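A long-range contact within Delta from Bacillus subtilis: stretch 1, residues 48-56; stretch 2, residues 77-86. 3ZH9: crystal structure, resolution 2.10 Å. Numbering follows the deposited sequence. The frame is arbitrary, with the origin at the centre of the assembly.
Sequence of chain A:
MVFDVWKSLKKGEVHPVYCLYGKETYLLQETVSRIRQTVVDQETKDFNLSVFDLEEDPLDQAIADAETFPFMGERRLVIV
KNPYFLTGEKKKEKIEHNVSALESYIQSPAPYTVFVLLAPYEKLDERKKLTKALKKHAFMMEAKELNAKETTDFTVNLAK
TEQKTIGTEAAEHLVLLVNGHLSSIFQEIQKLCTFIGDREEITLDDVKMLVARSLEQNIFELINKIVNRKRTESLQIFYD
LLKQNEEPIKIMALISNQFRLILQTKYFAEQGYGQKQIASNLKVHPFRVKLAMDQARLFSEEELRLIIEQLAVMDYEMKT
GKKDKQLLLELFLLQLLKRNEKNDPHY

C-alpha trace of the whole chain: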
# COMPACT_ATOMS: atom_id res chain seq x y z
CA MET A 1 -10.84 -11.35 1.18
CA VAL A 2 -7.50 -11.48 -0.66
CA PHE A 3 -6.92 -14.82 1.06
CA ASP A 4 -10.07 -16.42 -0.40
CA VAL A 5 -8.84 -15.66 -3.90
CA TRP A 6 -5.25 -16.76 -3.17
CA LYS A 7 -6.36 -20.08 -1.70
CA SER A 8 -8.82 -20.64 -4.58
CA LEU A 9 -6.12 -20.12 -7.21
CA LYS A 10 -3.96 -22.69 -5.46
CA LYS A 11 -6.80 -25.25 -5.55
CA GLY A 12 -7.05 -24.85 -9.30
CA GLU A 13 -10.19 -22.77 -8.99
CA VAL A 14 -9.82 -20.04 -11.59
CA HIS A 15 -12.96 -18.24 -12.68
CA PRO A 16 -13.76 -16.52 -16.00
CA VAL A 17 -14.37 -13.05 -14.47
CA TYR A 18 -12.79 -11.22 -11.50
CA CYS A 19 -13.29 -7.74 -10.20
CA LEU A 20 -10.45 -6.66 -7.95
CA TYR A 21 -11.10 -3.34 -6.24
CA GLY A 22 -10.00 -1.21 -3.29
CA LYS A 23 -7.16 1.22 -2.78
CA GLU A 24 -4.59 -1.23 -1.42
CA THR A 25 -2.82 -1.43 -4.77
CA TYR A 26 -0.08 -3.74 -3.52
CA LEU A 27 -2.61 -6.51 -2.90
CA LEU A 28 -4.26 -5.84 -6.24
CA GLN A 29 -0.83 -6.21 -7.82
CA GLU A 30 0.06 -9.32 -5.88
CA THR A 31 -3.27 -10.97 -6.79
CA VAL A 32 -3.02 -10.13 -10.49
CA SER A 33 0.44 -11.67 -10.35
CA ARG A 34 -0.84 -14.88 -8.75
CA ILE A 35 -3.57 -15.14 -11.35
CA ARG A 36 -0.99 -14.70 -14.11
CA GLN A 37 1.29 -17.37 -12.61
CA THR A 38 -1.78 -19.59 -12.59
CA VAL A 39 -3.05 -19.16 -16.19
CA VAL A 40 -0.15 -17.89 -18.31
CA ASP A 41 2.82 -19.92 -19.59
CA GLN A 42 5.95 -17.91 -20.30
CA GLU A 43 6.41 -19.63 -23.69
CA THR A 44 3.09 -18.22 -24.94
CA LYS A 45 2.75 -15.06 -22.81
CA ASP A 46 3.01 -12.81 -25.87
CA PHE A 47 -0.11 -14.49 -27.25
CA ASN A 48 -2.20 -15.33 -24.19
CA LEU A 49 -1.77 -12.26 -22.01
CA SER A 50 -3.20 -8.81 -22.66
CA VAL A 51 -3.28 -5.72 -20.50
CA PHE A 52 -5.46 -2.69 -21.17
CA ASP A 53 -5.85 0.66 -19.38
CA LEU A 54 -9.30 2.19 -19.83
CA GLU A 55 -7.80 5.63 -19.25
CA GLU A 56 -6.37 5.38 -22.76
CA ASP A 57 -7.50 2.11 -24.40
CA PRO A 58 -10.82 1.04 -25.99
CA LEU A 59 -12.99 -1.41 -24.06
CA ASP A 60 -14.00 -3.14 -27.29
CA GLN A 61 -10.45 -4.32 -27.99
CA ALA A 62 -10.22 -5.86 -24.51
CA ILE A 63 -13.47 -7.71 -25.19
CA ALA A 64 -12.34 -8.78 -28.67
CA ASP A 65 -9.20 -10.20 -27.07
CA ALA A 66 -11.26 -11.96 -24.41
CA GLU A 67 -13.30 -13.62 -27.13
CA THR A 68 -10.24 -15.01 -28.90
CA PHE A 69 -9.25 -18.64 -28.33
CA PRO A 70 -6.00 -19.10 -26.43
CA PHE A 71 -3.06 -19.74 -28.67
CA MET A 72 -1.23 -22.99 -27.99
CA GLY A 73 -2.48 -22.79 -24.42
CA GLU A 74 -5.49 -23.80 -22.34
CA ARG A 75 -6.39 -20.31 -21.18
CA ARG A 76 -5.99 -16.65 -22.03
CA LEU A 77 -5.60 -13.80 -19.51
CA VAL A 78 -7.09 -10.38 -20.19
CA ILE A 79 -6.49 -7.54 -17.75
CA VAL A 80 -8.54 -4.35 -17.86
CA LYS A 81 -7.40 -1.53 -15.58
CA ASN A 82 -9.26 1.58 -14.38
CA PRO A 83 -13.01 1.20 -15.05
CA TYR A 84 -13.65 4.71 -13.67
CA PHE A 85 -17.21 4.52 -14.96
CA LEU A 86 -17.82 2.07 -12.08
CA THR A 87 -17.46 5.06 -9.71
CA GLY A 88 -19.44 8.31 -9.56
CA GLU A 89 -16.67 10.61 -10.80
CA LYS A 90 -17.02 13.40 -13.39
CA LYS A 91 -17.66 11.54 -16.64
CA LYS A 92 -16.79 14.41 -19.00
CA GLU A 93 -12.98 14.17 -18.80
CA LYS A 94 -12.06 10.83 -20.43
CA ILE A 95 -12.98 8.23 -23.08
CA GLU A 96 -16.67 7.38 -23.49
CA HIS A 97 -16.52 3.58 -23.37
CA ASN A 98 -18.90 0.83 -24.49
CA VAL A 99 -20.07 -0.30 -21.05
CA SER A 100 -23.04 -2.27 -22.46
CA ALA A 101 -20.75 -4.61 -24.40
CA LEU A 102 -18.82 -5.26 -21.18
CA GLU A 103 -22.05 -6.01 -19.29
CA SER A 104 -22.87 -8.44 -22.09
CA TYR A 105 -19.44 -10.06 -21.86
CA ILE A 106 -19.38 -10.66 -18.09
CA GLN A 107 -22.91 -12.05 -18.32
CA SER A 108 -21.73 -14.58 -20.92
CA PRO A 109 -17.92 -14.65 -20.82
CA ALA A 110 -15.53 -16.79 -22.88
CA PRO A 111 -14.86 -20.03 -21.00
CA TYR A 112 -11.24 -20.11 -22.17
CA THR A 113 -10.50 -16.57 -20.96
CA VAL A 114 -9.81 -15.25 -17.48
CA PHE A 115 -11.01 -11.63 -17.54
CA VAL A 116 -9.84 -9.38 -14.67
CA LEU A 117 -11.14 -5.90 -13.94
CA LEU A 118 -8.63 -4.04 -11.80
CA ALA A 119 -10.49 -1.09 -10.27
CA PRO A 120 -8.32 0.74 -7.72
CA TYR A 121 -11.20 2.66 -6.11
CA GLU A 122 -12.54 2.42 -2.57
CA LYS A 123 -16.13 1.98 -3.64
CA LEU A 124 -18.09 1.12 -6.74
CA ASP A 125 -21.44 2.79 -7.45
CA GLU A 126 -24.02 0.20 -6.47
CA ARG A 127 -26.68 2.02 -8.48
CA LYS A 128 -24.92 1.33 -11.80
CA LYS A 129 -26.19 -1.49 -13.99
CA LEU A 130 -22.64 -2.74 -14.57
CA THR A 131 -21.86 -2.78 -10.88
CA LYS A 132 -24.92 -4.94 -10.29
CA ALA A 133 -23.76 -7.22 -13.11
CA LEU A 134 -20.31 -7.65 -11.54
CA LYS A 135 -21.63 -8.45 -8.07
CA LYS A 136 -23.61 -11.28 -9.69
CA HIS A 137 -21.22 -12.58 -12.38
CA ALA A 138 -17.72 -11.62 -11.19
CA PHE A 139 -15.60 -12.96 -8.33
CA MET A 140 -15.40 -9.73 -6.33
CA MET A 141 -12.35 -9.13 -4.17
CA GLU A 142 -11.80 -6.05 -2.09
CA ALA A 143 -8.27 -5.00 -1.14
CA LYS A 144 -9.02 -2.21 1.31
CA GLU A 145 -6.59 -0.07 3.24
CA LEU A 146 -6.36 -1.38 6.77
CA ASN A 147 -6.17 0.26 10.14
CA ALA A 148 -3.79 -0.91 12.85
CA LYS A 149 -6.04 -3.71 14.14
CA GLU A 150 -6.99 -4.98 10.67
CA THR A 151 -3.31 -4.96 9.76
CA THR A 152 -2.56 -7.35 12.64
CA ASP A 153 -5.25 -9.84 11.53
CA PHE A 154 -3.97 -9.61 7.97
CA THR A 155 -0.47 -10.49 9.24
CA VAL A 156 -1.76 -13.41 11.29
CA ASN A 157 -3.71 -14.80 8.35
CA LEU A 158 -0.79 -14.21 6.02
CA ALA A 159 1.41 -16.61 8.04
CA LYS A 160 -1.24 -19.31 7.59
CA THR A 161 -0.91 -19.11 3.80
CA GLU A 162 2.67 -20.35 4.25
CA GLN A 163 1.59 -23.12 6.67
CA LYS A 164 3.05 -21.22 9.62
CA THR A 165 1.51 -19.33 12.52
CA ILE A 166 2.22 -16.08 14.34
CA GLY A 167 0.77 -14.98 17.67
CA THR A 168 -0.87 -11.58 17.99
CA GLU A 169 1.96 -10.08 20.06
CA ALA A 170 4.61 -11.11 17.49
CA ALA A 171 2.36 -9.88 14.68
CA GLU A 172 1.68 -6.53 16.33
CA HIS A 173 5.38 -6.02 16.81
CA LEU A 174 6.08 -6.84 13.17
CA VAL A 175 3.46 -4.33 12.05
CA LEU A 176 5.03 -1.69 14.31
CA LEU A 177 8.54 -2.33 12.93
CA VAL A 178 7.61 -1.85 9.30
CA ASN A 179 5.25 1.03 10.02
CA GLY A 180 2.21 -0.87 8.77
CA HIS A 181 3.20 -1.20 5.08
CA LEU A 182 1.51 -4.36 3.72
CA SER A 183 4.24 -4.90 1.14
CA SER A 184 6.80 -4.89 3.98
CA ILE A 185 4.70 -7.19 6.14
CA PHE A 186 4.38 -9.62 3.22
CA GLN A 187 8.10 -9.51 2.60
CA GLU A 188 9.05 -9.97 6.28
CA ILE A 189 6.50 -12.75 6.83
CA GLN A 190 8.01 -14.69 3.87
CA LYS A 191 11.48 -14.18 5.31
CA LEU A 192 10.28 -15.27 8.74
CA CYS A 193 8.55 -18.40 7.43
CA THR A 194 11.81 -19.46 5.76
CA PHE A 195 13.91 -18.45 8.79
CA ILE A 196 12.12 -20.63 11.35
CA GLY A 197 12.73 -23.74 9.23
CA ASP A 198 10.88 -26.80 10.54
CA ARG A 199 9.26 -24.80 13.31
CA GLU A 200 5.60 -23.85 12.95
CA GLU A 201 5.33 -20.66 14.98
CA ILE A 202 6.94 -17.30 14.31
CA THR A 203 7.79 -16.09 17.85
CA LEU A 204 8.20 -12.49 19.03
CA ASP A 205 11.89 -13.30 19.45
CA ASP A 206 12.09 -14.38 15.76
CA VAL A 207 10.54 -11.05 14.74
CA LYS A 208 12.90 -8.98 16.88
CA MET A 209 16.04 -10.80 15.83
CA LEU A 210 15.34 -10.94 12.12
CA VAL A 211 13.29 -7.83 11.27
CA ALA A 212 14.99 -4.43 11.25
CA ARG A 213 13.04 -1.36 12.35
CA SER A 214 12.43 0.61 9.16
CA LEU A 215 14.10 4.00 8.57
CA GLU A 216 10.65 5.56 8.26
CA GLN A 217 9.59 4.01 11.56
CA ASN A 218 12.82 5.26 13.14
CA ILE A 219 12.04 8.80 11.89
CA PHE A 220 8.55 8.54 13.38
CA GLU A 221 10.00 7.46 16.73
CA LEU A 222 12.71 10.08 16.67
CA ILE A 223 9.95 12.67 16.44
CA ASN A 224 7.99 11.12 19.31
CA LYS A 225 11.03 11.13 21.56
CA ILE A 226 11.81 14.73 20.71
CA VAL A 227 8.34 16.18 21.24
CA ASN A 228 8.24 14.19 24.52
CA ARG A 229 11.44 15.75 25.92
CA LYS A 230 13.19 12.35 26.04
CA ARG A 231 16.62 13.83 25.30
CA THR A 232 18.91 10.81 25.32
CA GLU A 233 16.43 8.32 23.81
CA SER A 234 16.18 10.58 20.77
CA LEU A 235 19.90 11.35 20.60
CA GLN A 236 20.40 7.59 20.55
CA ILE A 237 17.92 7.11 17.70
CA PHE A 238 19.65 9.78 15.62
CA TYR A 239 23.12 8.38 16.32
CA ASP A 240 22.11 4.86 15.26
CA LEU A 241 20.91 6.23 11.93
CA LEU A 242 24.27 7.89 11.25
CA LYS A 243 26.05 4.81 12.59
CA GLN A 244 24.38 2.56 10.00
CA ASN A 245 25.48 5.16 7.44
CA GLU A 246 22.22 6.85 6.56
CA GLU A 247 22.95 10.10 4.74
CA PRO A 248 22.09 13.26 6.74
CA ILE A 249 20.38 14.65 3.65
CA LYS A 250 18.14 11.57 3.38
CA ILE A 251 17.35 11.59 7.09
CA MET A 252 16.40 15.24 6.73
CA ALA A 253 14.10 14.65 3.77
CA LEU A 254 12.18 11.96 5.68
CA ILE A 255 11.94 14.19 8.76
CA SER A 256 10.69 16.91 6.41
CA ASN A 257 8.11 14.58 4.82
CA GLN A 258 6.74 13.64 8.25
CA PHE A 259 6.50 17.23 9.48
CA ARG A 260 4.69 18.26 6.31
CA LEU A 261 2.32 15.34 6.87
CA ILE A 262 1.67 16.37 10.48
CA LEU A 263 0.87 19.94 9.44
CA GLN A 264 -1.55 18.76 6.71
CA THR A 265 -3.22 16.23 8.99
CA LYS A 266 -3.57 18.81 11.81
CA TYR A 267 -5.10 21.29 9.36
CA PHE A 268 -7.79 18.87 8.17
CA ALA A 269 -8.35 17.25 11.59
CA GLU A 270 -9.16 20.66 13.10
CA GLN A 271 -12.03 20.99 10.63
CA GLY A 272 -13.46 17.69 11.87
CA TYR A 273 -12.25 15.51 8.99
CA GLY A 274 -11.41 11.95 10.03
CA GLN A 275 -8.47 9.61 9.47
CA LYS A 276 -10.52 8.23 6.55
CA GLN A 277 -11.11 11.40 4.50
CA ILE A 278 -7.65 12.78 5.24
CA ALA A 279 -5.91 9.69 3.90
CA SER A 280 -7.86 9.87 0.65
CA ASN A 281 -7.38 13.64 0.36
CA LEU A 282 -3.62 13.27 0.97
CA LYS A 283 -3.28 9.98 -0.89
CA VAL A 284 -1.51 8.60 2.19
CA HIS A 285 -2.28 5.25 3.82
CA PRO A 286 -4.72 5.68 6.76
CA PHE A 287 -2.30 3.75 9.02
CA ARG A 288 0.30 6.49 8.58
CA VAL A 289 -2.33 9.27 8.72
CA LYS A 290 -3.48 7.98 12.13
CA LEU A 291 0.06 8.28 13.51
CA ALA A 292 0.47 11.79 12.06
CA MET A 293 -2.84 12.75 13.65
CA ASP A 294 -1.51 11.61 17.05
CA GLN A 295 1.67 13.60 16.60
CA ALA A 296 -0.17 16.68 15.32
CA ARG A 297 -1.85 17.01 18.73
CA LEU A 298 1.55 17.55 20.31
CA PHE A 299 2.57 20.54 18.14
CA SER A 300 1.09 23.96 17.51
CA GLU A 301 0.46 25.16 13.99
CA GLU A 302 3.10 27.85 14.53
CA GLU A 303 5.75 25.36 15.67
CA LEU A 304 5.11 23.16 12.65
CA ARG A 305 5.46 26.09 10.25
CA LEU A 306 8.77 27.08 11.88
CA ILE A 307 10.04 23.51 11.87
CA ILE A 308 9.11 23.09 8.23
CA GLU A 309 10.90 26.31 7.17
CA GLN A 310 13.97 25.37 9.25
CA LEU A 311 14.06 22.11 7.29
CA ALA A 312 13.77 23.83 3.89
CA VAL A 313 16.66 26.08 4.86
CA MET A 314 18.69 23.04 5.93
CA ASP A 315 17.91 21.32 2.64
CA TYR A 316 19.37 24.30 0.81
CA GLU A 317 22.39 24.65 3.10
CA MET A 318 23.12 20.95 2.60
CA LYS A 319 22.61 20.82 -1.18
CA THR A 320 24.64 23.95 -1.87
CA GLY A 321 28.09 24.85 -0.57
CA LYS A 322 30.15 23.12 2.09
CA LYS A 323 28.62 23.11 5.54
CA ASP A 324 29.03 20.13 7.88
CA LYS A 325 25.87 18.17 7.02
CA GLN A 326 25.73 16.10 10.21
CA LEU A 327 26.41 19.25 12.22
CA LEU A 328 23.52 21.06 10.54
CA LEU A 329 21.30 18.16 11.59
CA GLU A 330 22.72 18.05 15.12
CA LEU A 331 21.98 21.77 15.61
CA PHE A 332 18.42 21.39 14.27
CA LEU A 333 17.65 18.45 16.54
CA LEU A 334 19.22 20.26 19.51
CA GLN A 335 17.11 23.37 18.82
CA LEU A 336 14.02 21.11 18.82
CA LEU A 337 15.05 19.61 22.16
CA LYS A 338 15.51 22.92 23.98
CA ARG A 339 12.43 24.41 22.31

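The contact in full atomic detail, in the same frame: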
# COMPACT_ATOMS: atom_id res chain seq x y z
N ASN A 48 -1.09 -14.97 -25.08
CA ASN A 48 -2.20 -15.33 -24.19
C ASN A 48 -2.35 -14.39 -23.00
O ASN A 48 -3.10 -14.66 -22.06
CB ASN A 48 -2.04 -16.78 -23.73
CG ASN A 48 -2.20 -17.77 -24.87
OD1 ASN A 48 -3.14 -17.67 -25.66
ND2 ASN A 48 -1.29 -18.73 -24.96
N LEU A 49 -1.65 -13.26 -23.05
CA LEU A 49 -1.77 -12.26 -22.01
C LEU A 49 -1.99 -10.91 -22.64
O LEU A 49 -1.27 -10.54 -23.56
CB LEU A 49 -0.52 -12.24 -21.14
CG LEU A 49 -0.43 -11.13 -20.09
CD1 LEU A 49 -1.68 -11.09 -19.20
CD2 LEU A 49 0.81 -11.30 -19.26
N SER A 50 -2.99 -10.17 -22.17
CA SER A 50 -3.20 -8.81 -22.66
C SER A 50 -3.57 -7.91 -21.50
O SER A 50 -4.36 -8.29 -20.63
CB SER A 50 -4.31 -8.76 -23.71
OG SER A 50 -4.22 -9.86 -24.59
N VAL A 51 -2.99 -6.72 -21.50
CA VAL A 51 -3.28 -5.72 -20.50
C VAL A 51 -3.79 -4.43 -21.15
O VAL A 51 -3.16 -3.88 -22.06
CB VAL A 51 -2.04 -5.38 -19.70
CG1 VAL A 51 -2.38 -4.38 -18.60
CG2 VAL A 51 -1.42 -6.64 -19.13
N PHE A 52 -4.93 -3.95 -20.68
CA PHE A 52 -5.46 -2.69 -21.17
C PHE A 52 -5.63 -1.69 -20.03
O PHE A 52 -5.81 -2.09 -18.88
CB PHE A 52 -6.81 -2.92 -21.88
CG PHE A 52 -6.72 -3.87 -23.05
CD1 PHE A 52 -6.78 -5.25 -22.86
CD2 PHE A 52 -6.58 -3.38 -24.35
CE1 PHE A 52 -6.70 -6.12 -23.93
CE2 PHE A 52 -6.51 -4.25 -25.43
CZ PHE A 52 -6.56 -5.62 -25.22
N ASP A 53 -5.58 -0.40 -20.35
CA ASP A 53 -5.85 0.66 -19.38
C ASP A 53 -6.98 1.53 -19.94
O ASP A 53 -6.80 2.22 -20.94
CB ASP A 53 -4.57 1.47 -19.13
CG ASP A 53 -4.73 2.52 -18.04
OD1 ASP A 53 -5.88 2.93 -17.74
OD2 ASP A 53 -3.70 2.95 -17.49
N LEU A 54 -8.14 1.49 -19.30
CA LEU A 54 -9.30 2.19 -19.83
C LEU A 54 -9.18 3.71 -19.77
O LEU A 54 -10.06 4.43 -20.26
CB LEU A 54 -10.58 1.71 -19.13
CG LEU A 54 -10.89 0.23 -19.35
CD1 LEU A 54 -12.23 -0.14 -18.72
CD2 LEU A 54 -10.88 -0.10 -20.86
N GLU A 55 -8.10 4.21 -19.18
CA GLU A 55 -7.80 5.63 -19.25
C GLU A 55 -7.47 6.03 -20.68
O GLU A 55 -7.65 7.19 -21.07
CB GLU A 55 -6.62 5.98 -18.35
CG GLU A 55 -6.83 5.68 -16.87
CD GLU A 55 -7.70 6.70 -16.16
OE1 GLU A 55 -8.41 7.47 -16.85
OE2 GLU A 55 -7.67 6.72 -14.91
N GLU A 56 -6.82 5.12 -21.40
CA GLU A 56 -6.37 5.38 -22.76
C GLU A 56 -6.73 4.36 -23.85
O GLU A 56 -6.52 4.62 -25.02
CB GLU A 56 -4.85 5.51 -22.74
CG GLU A 56 -4.17 4.22 -22.40
CD GLU A 56 -2.71 4.42 -22.12
OE1 GLU A 56 -2.29 5.58 -22.03
OE2 GLU A 56 -1.99 3.41 -22.00
N LEU A 77 -5.41 -14.75 -20.61
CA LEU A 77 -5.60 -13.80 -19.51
C LEU A 77 -5.76 -12.39 -20.07
O LEU A 77 -4.91 -11.91 -20.81
CB LEU A 77 -4.42 -13.83 -18.53
CG LEU A 77 -4.46 -12.88 -17.33
CD1 LEU A 77 -5.75 -13.06 -16.51
CD2 LEU A 77 -3.25 -13.10 -16.44
N VAL A 78 -6.85 -11.73 -19.70
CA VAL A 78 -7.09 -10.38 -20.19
C VAL A 78 -7.30 -9.46 -18.99
O VAL A 78 -8.21 -9.67 -18.19
CB VAL A 78 -8.32 -10.29 -21.11
CG1 VAL A 78 -8.68 -8.83 -21.38
CG2 VAL A 78 -8.09 -11.05 -22.43
N ILE A 79 -6.44 -8.46 -18.87
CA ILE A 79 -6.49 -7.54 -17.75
C ILE A 79 -6.94 -6.16 -18.21
O ILE A 79 -6.43 -5.61 -19.19
CB ILE A 79 -5.12 -7.46 -17.05
CG1 ILE A 79 -4.72 -8.85 -16.55
CG2 ILE A 79 -5.14 -6.45 -15.91
CD1 ILE A 79 -3.32 -8.91 -16.04
N VAL A 80 -7.93 -5.63 -17.51
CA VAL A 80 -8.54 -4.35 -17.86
C VAL A 80 -8.49 -3.42 -16.66
O VAL A 80 -9.28 -3.57 -15.72
CB VAL A 80 -10.00 -4.55 -18.31
CG1 VAL A 80 -10.62 -3.22 -18.64
CG2 VAL A 80 -10.04 -5.45 -19.51
N LYS A 81 -7.57 -2.46 -16.70
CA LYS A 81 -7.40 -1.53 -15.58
C LYS A 81 -8.27 -0.28 -15.68
O LYS A 81 -8.58 0.19 -16.78
CB LYS A 81 -5.94 -1.10 -15.46
CG LYS A 81 -4.94 -2.23 -15.28
CD LYS A 81 -3.52 -1.68 -15.27
CE LYS A 81 -2.48 -2.77 -15.20
NZ LYS A 81 -1.13 -2.25 -15.56
N ASN A 82 -8.65 0.25 -14.52
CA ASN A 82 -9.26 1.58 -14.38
C ASN A 82 -10.64 1.79 -15.01
O ASN A 82 -10.81 2.70 -15.83
CB ASN A 82 -8.32 2.68 -14.88
CG ASN A 82 -6.97 2.64 -14.20
OD1 ASN A 82 -5.94 2.89 -14.83
ND2 ASN A 82 -6.96 2.32 -12.91
N PRO A 83 -11.62 0.96 -14.64
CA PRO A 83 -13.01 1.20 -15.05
C PRO A 83 -13.63 2.31 -14.21
O PRO A 83 -14.49 2.04 -13.37
CB PRO A 83 -13.69 -0.15 -14.79
CG PRO A 83 -12.88 -0.77 -13.71
CD PRO A 83 -11.47 -0.32 -13.93
N TYR A 84 -13.20 3.55 -14.44
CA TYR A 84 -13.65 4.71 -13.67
C TYR A 84 -15.15 4.91 -13.73
O TYR A 84 -15.75 5.49 -12.83
CB TYR A 84 -12.93 5.99 -14.14
CG TYR A 84 -12.88 6.15 -15.64
CD1 TYR A 84 -13.94 6.73 -16.34
CD2 TYR A 84 -11.77 5.72 -16.36
CE1 TYR A 84 -13.89 6.86 -17.73
CE2 TYR A 84 -11.71 5.85 -17.74
CZ TYR A 84 -12.76 6.42 -18.42
OH TYR A 84 -12.69 6.55 -19.79
N PHE A 85 -15.77 4.42 -14.80
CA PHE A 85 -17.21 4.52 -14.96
C PHE A 85 -17.96 3.63 -13.96
O PHE A 85 -19.19 3.65 -13.92
CB PHE A 85 -17.60 4.16 -16.40
CG PHE A 85 -16.90 2.94 -16.92
CD1 PHE A 85 -17.33 1.67 -16.57
CD2 PHE A 85 -15.79 3.06 -17.75
CE1 PHE A 85 -16.67 0.54 -17.04
CE2 PHE A 85 -15.14 1.94 -18.22
CZ PHE A 85 -15.58 0.68 -17.87
N LEU A 86 -17.23 2.85 -13.17
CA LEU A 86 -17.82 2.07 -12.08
C LEU A 86 -18.01 2.93 -10.82
O LEU A 86 -18.74 2.56 -9.91
CB LEU A 86 -16.98 0.83 -11.76
CG LEU A 86 -17.01 -0.27 -12.82
CD1 LEU A 86 -16.15 -1.46 -12.41
CD2 LEU A 86 -18.45 -0.69 -13.09
O HOH W 1 -5.04 -12.19 -23.78

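Strands 49-53 and 77-81 run side by side in the same direction, their axes 12° apart and 4.7 Å at closest approach, which identifies a parallel pair. The register follows from the hydrogen bonds. Leu77 N donates to Asn48 O (2.7 Å) and Ser50 N to Leu77 O (2.9 Å); Ile79 N then donates to Ser50 O (2.7 Å), Phe52 N to Ile79 O (2.7 Å), Lys81 N to Phe52 O (2.8 Å) and Leu54 N to Lys81 O (2.9 Å). N-H...O angles of 152-174° support each assignment. A water donates to both Ser50 OG (2.6 Å) and Leu77 O (3.0 Å).

Side chains alternate between the two faces. On one, Leu49 and Leu77 share the same rotamer (chi1 t, chi2 p), which brings Leu49 CD1 to 3.8 Å from Leu77 CD2. Ile79, with chi1 m and chi2 t, places its CD1 4.2 Å from Leu49 CD1 and 4.3 Å from Val51 CG2, so one methyl serves two neighbours. Lys81 is extended, t from chi2 through chi4, and its aliphatic chain passes Val51, with CE 3.8 Å from Val51 CG1. On the other face, Phe52 (chi1 m, chi2 84°) sets CE1 4.2 Å from Val78 CG1.

Beyond the strand, Leu54 CA-CB points toward stretch 2, and the residue has 117 Å² covered by it. The mt rotamer of Leu54 carries Leu54 CD1 to 3.5 Å from Val80 CG1 and 3.6 Å from Phe85 CZ, the latter an approach to the ring edge. Tyr84, at chi1 46° (p), likewise presents its edge, CE2 lying 3.3 Å from Leu54 O. Asp53, chi1 t, accepts from the following turn: Glu55 N to Asp53 OD1 is 2.9 Å at 161°.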